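Local coordinates for protein (sliding clamp) (Enterobacteria phage RB69, PDB 1B77) that forms a trimeric sliding clamp that probably encircles DNA and tethers the phage DNA polymerase to its template for processive replication, at residues Ala33-Ser45 / Glu210-Ala222. Numbering follows the deposited sequence.
Sequences AVNGTTYAEANIS and ESSQVSYVIAMEA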
loop_
_atom_site.group_PDB
_atom_site.type_symbol
_atom_site.label_atom_id
_atom_site.label_comp_id
_atom_site.label_asym_id
_atom_site.label_seq_id
_atom_site.Cartn_x
_atom_site.Cartn_y
_atom_site.Cartn_z
ATOM N N ALA A 33 -9.377 -26.963 -4.340
ATOM C CA ALA A 33 -8.993 -26.143 -5.480
ATOM C C ALA A 33 -9.592 -26.662 -6.787
ATOM O O ALA A 33 -9.864 -27.856 -6.937
ATOM C CB ALA A 33 -7.474 -26.084 -5.588
ATOM N N VAL A 34 -9.806 -25.749 -7.723
ATOM C CA VAL A 34 -10.349 -26.107 -9.019
ATOM C C VAL A 34 -9.463 -27.158 -9.676
ATOM O O VAL A 34 -9.962 -28.085 -10.301
ATOM C CB VAL A 34 -10.440 -24.866 -9.940
ATOM C CG1 VAL A 34 -10.844 -25.284 -11.359
ATOM C CG2 VAL A 34 -11.466 -23.887 -9.372
ATOM N N ASN A 35 -8.146 -27.018 -9.523
ATOM C CA ASN A 35 -7.199 -27.959 -10.123
ATOM C C ASN A 35 -6.972 -29.197 -9.257
ATOM O O ASN A 35 -6.123 -30.034 -9.567
ATOM C CB ASN A 35 -5.859 -27.279 -10.394
ATOM C CG ASN A 35 -5.172 -26.821 -9.120
ATOM O OD1 ASN A 35 -5.443 -27.337 -8.041
ATOM N ND2 ASN A 35 -4.257 -25.869 -9.246
ATOM N N GLY A 36 -7.732 -29.303 -8.169
ATOM C CA GLY A 36 -7.638 -30.458 -7.290
ATOM C C GLY A 36 -6.368 -30.699 -6.496
ATOM O O GLY A 36 -6.266 -31.718 -5.810
ATOM N N THR A 37 -5.407 -29.783 -6.560
ATOM C CA THR A 37 -4.148 -29.947 -5.838
ATOM C C THR A 37 -4.213 -29.728 -4.321
ATOM O O THR A 37 -3.508 -30.397 -3.562
ATOM C CB THR A 37 -3.080 -29.002 -6.386
ATOM O OG1 THR A 37 -3.486 -27.644 -6.153
ATOM C CG2 THR A 37 -2.893 -29.226 -7.868
ATOM N N THR A 38 -5.051 -28.796 -3.877
ATOM C CA THR A 38 -5.156 -28.497 -2.453
ATOM C C THR A 38 -6.550 -28.658 -1.845
ATOM O O THR A 38 -7.537 -28.160 -2.384
ATOM C CB THR A 38 -4.654 -27.054 -2.173
ATOM O OG1 THR A 38 -3.257 -26.965 -2.480
ATOM C CG2 THR A 38 -4.862 -26.681 -0.710
ATOM N N TYR A 39 -6.618 -29.350 -0.711
ATOM C CA TYR A 39 -7.876 -29.569 0.009
ATOM C C TYR A 39 -7.763 -28.986 1.420
ATOM O O TYR A 39 -6.694 -29.023 2.025
ATOM C CB TYR A 39 -8.172 -31.070 0.119
ATOM C CG TYR A 39 -9.316 -31.442 1.061
ATOM C CD1 TYR A 39 -10.643 -31.450 0.622
ATOM C CD2 TYR A 39 -9.061 -31.812 2.383
ATOM C CE1 TYR A 39 -11.688 -31.822 1.482
ATOM C CE2 TYR A 39 -10.092 -32.184 3.251
ATOM C CZ TYR A 39 -11.401 -32.189 2.794
ATOM O OH TYR A 39 -12.422 -32.565 3.640
ATOM N N ALA A 40 -8.864 -28.456 1.943
ATOM C CA ALA A 40 -8.874 -27.896 3.288
ATOM C C ALA A 40 -10.196 -28.183 3.986
ATOM O O ALA A 40 -11.260 -28.208 3.354
ATOM C CB ALA A 40 -8.623 -26.390 3.246
ATOM N N GLU A 41 -10.121 -28.396 5.296
ATOM C CA GLU A 41 -11.303 -28.673 6.093
ATOM C C GLU A 41 -11.079 -28.224 7.525
ATOM O O GLU A 41 -9.942 -28.147 8.000
ATOM C CB GLU A 41 -11.635 -30.167 6.078
ATOM C CG GLU A 41 -10.552 -31.057 6.681
ATOM C CD GLU A 41 -11.047 -32.473 6.954
ATOM O OE1 GLU A 41 -11.678 -33.081 6.067
ATOM O OE2 GLU A 41 -10.795 -32.979 8.064
ATOM N N ALA A 42 -12.175 -27.945 8.217
ATOM C CA ALA A 42 -12.079 -27.500 9.593
ATOM C C ALA A 42 -13.403 -27.558 10.324
ATOM O O ALA A 42 -14.465 -27.375 9.726
ATOM C CB ALA A 42 -11.540 -26.072 9.631
ATOM N N ASN A 43 -13.322 -27.816 11.627
ATOM C CA ASN A 43 -14.492 -27.843 12.496
ATOM C C ASN A 43 -14.598 -26.418 13.013
ATOM O O ASN A 43 -13.595 -25.828 13.401
ATOM C CB ASN A 43 -14.270 -28.796 13.670
ATOM C CG ASN A 43 -14.175 -30.230 13.239
ATOM O OD1 ASN A 43 -13.454 -31.022 13.852
ATOM N ND2 ASN A 43 -14.910 -30.589 12.196
ATOM N N ILE A 44 -15.804 -25.864 13.006
ATOM C CA ILE A 44 -16.012 -24.496 13.465
ATOM C C ILE A 44 -16.974 -24.444 14.646
ATOM O O ILE A 44 -17.676 -25.417 14.926
ATOM C CB ILE A 44 -16.554 -23.602 12.316
ATOM C CG1 ILE A 44 -17.794 -24.241 11.690
ATOM C CG2 ILE A 44 -15.472 -23.399 11.267
ATOM C CD1 ILE A 44 -18.421 -23.429 10.558
ATOM N N SER A 45 -17.012 -23.307 15.334
ATOM C CA SER A 45 -17.884 -23.158 16.494
ATOM C C SER A 45 -19.268 -22.631 16.130
ATOM O O SER A 45 -20.163 -22.585 16.979
ATOM C CB SER A 45 -17.233 -22.235 17.528
ATOM O OG SER A 45 -16.952 -20.966 16.961
ATOM N N GLU A 210 -1.670 -30.838 9.549
ATOM C CA GLU A 210 -2.712 -30.665 10.532
ATOM C C GLU A 210 -2.351 -29.818 11.740
ATOM O O GLU A 210 -1.314 -30.017 12.381
ATOM C CB GLU A 210 -3.196 -32.029 10.997
ATOM C CG GLU A 210 -4.284 -31.948 12.030
ATOM C CD GLU A 210 -4.849 -33.304 12.364
ATOM O OE1 GLU A 210 -4.058 -34.207 12.723
ATOM O OE2 GLU A 210 -6.081 -33.464 12.271
ATOM N N SER A 211 -3.224 -28.862 12.037
ATOM C CA SER A 211 -3.054 -27.986 13.183
ATOM C C SER A 211 -4.306 -28.173 14.017
ATOM O O SER A 211 -5.190 -28.948 13.656
ATOM C CB SER A 211 -2.941 -26.522 12.747
ATOM O OG SER A 211 -4.156 -26.061 12.173
ATOM N N SER A 212 -4.385 -27.461 15.129
ATOM C CA SER A 212 -5.547 -27.560 15.994
ATOM C C SER A 212 -6.737 -26.850 15.362
ATOM O O SER A 212 -7.872 -27.035 15.792
ATOM C CB SER A 212 -5.239 -26.933 17.348
ATOM O OG SER A 212 -4.888 -25.569 17.198
ATOM N N GLN A 213 -6.474 -26.044 14.338
ATOM C CA GLN A 213 -7.526 -25.286 13.664
ATOM C C GLN A 213 -7.923 -25.768 12.275
ATOM O O GLN A 213 -9.097 -25.754 11.921
ATOM C CB GLN A 213 -7.122 -23.814 13.557
ATOM C CG GLN A 213 -7.615 -22.931 14.688
ATOM C CD GLN A 213 -7.284 -21.466 14.458
ATOM O OE1 GLN A 213 -7.525 -20.918 13.371
ATOM N NE2 GLN A 213 -6.732 -20.819 15.481
ATOM N N VAL A 214 -6.952 -26.186 11.477
ATOM C CA VAL A 214 -7.253 -26.619 10.119
ATOM C C VAL A 214 -6.403 -27.801 9.649
ATOM O O VAL A 214 -5.280 -27.991 10.114
ATOM C CB VAL A 214 -7.041 -25.440 9.116
ATOM C CG1 VAL A 214 -7.351 -25.888 7.688
ATOM C CG2 VAL A 214 -7.925 -24.269 9.491
ATOM N N SER A 215 -6.953 -28.589 8.728
ATOM C CA SER A 215 -6.242 -29.724 8.153
ATOM C C SER A 215 -6.188 -29.533 6.648
ATOM O O SER A 215 -7.205 -29.252 6.032
ATOM C CB SER A 215 -6.952 -31.042 8.464
ATOM O OG SER A 215 -6.609 -31.518 9.758
ATOM N N TYR A 216 -5.004 -29.670 6.061
ATOM C CA TYR A 216 -4.861 -29.525 4.618
ATOM C C TYR A 216 -4.314 -30.804 4.016
ATOM O O TYR A 216 -3.504 -31.492 4.640
ATOM C CB TYR A 216 -3.885 -28.408 4.241
ATOM C CG TYR A 216 -4.182 -27.032 4.782
ATOM C CD1 TYR A 216 -3.734 -26.651 6.039
ATOM C CD2 TYR A 216 -4.856 -26.089 4.008
ATOM C CE1 TYR A 216 -3.935 -25.361 6.518
ATOM C CE2 TYR A 216 -5.065 -24.785 4.482
ATOM C CZ TYR A 216 -4.596 -24.434 5.737
ATOM O OH TYR A 216 -4.753 -23.151 6.207
ATOM N N VAL A 217 -4.770 -31.125 2.811
ATOM C CA VAL A 217 -4.277 -32.289 2.082
ATOM C C VAL A 217 -3.791 -31.760 0.736
ATOM O O VAL A 217 -4.556 -31.177 -0.040
ATOM C CB VAL A 217 -5.361 -33.366 1.841
ATOM C CG1 VAL A 217 -4.816 -34.432 0.877
ATOM C CG2 VAL A 217 -5.750 -34.030 3.170
ATOM N N ILE A 218 -2.505 -31.945 0.479
ATOM C CA ILE A 218 -1.918 -31.466 -0.753
ATOM C C ILE A 218 -1.329 -32.600 -1.575
ATOM O O ILE A 218 -0.560 -33.421 -1.069
ATOM C CB ILE A 218 -0.815 -30.432 -0.457
ATOM C CG1 ILE A 218 -1.414 -29.258 0.329
ATOM C CG2 ILE A 218 -0.194 -29.949 -1.749
ATOM C CD1 ILE A 218 -0.391 -28.367 0.992
ATOM N N ALA A 219 -1.703 -32.636 -2.849
ATOM C CA ALA A 219 -1.203 -33.650 -3.765
ATOM C C ALA A 219 0.268 -33.370 -4.025
ATOM O O ALA A 219 0.686 -32.215 -4.060
ATOM C CB ALA A 219 -1.986 -33.603 -5.074
ATOM N N MET A 220 1.058 -34.422 -4.189
ATOM C CA MET A 220 2.477 -34.246 -4.451
ATOM C C MET A 220 2.806 -34.513 -5.916
ATOM O O MET A 220 2.025 -35.132 -6.636
ATOM C CB MET A 220 3.302 -35.146 -3.529
ATOM C CG MET A 220 3.154 -34.774 -2.055
ATOM S SD MET A 220 4.122 -35.831 -0.960
ATOM C CE MET A 220 4.349 -34.759 0.390
ATOM N N GLU A 221 3.965 -34.032 -6.348
ATOM C CA GLU A 221 4.400 -34.164 -7.735
ATOM C C GLU A 221 4.784 -35.559 -8.211
ATOM O O GLU A 221 5.119 -36.436 -7.415
ATOM C CB GLU A 221 5.553 -33.200 -8.000
ATOM C CG GLU A 221 5.198 -31.766 -7.656
ATOM C CD GLU A 221 3.899 -31.343 -8.293
ATOM O OE1 GLU A 221 3.802 -31.422 -9.535
ATOM O OE2 GLU A 221 2.971 -30.939 -7.556
ATOM N N ALA A 222 4.737 -35.740 -9.530
ATOM C CA ALA A 222 5.067 -37.012 -10.160
ATOM C C ALA A 222 6.540 -37.370 -9.995
ATOM O O ALA A 222 6.901 -38.545 -10.000
ATOM C CB ALA A 222 4.697 -36.970 -11.642
#
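Y39 and V217 face each other as a hydrogen-bonded antiparallel pair, their CB atoms 4.0 Å apart. With CG anti to the backbone N (chi1 169°), the Y39 ring sets its CD2 side obliquely against CB and CG2 of V217 and carries its hydroxyl forward along its own strand. There Y39 OH donates to E41 OE1 at 2.6 Å, with OE1 in the plane of the ring, at its edge, and accepting through its anti lone pair; a second bond, from the I107 amide, helps fix the phenol. E41 lays its CG 4.0 Å from S215 CB. On the opposite face A40 CB touches CD2 of Y216 at 3.9 Å, while V214 CG1 covers one face of that ring, offset toward the rim; the Y216 hydroxyl is bonded to N13 and Q190. T38 and I218 run side by side on this face, and T38 OG1 is bonded to N186 O. Five backbone bonds knit the two segments, A219 N to T37 O being nearly straight (169°). Strand 38-44 belongs to the N-terminal clamp family region and strand 215-219 to the C-terminal one, so their pairing makes a continuous antiparallel sheet across the two halves of the subunit, as in the DNA clamp fold.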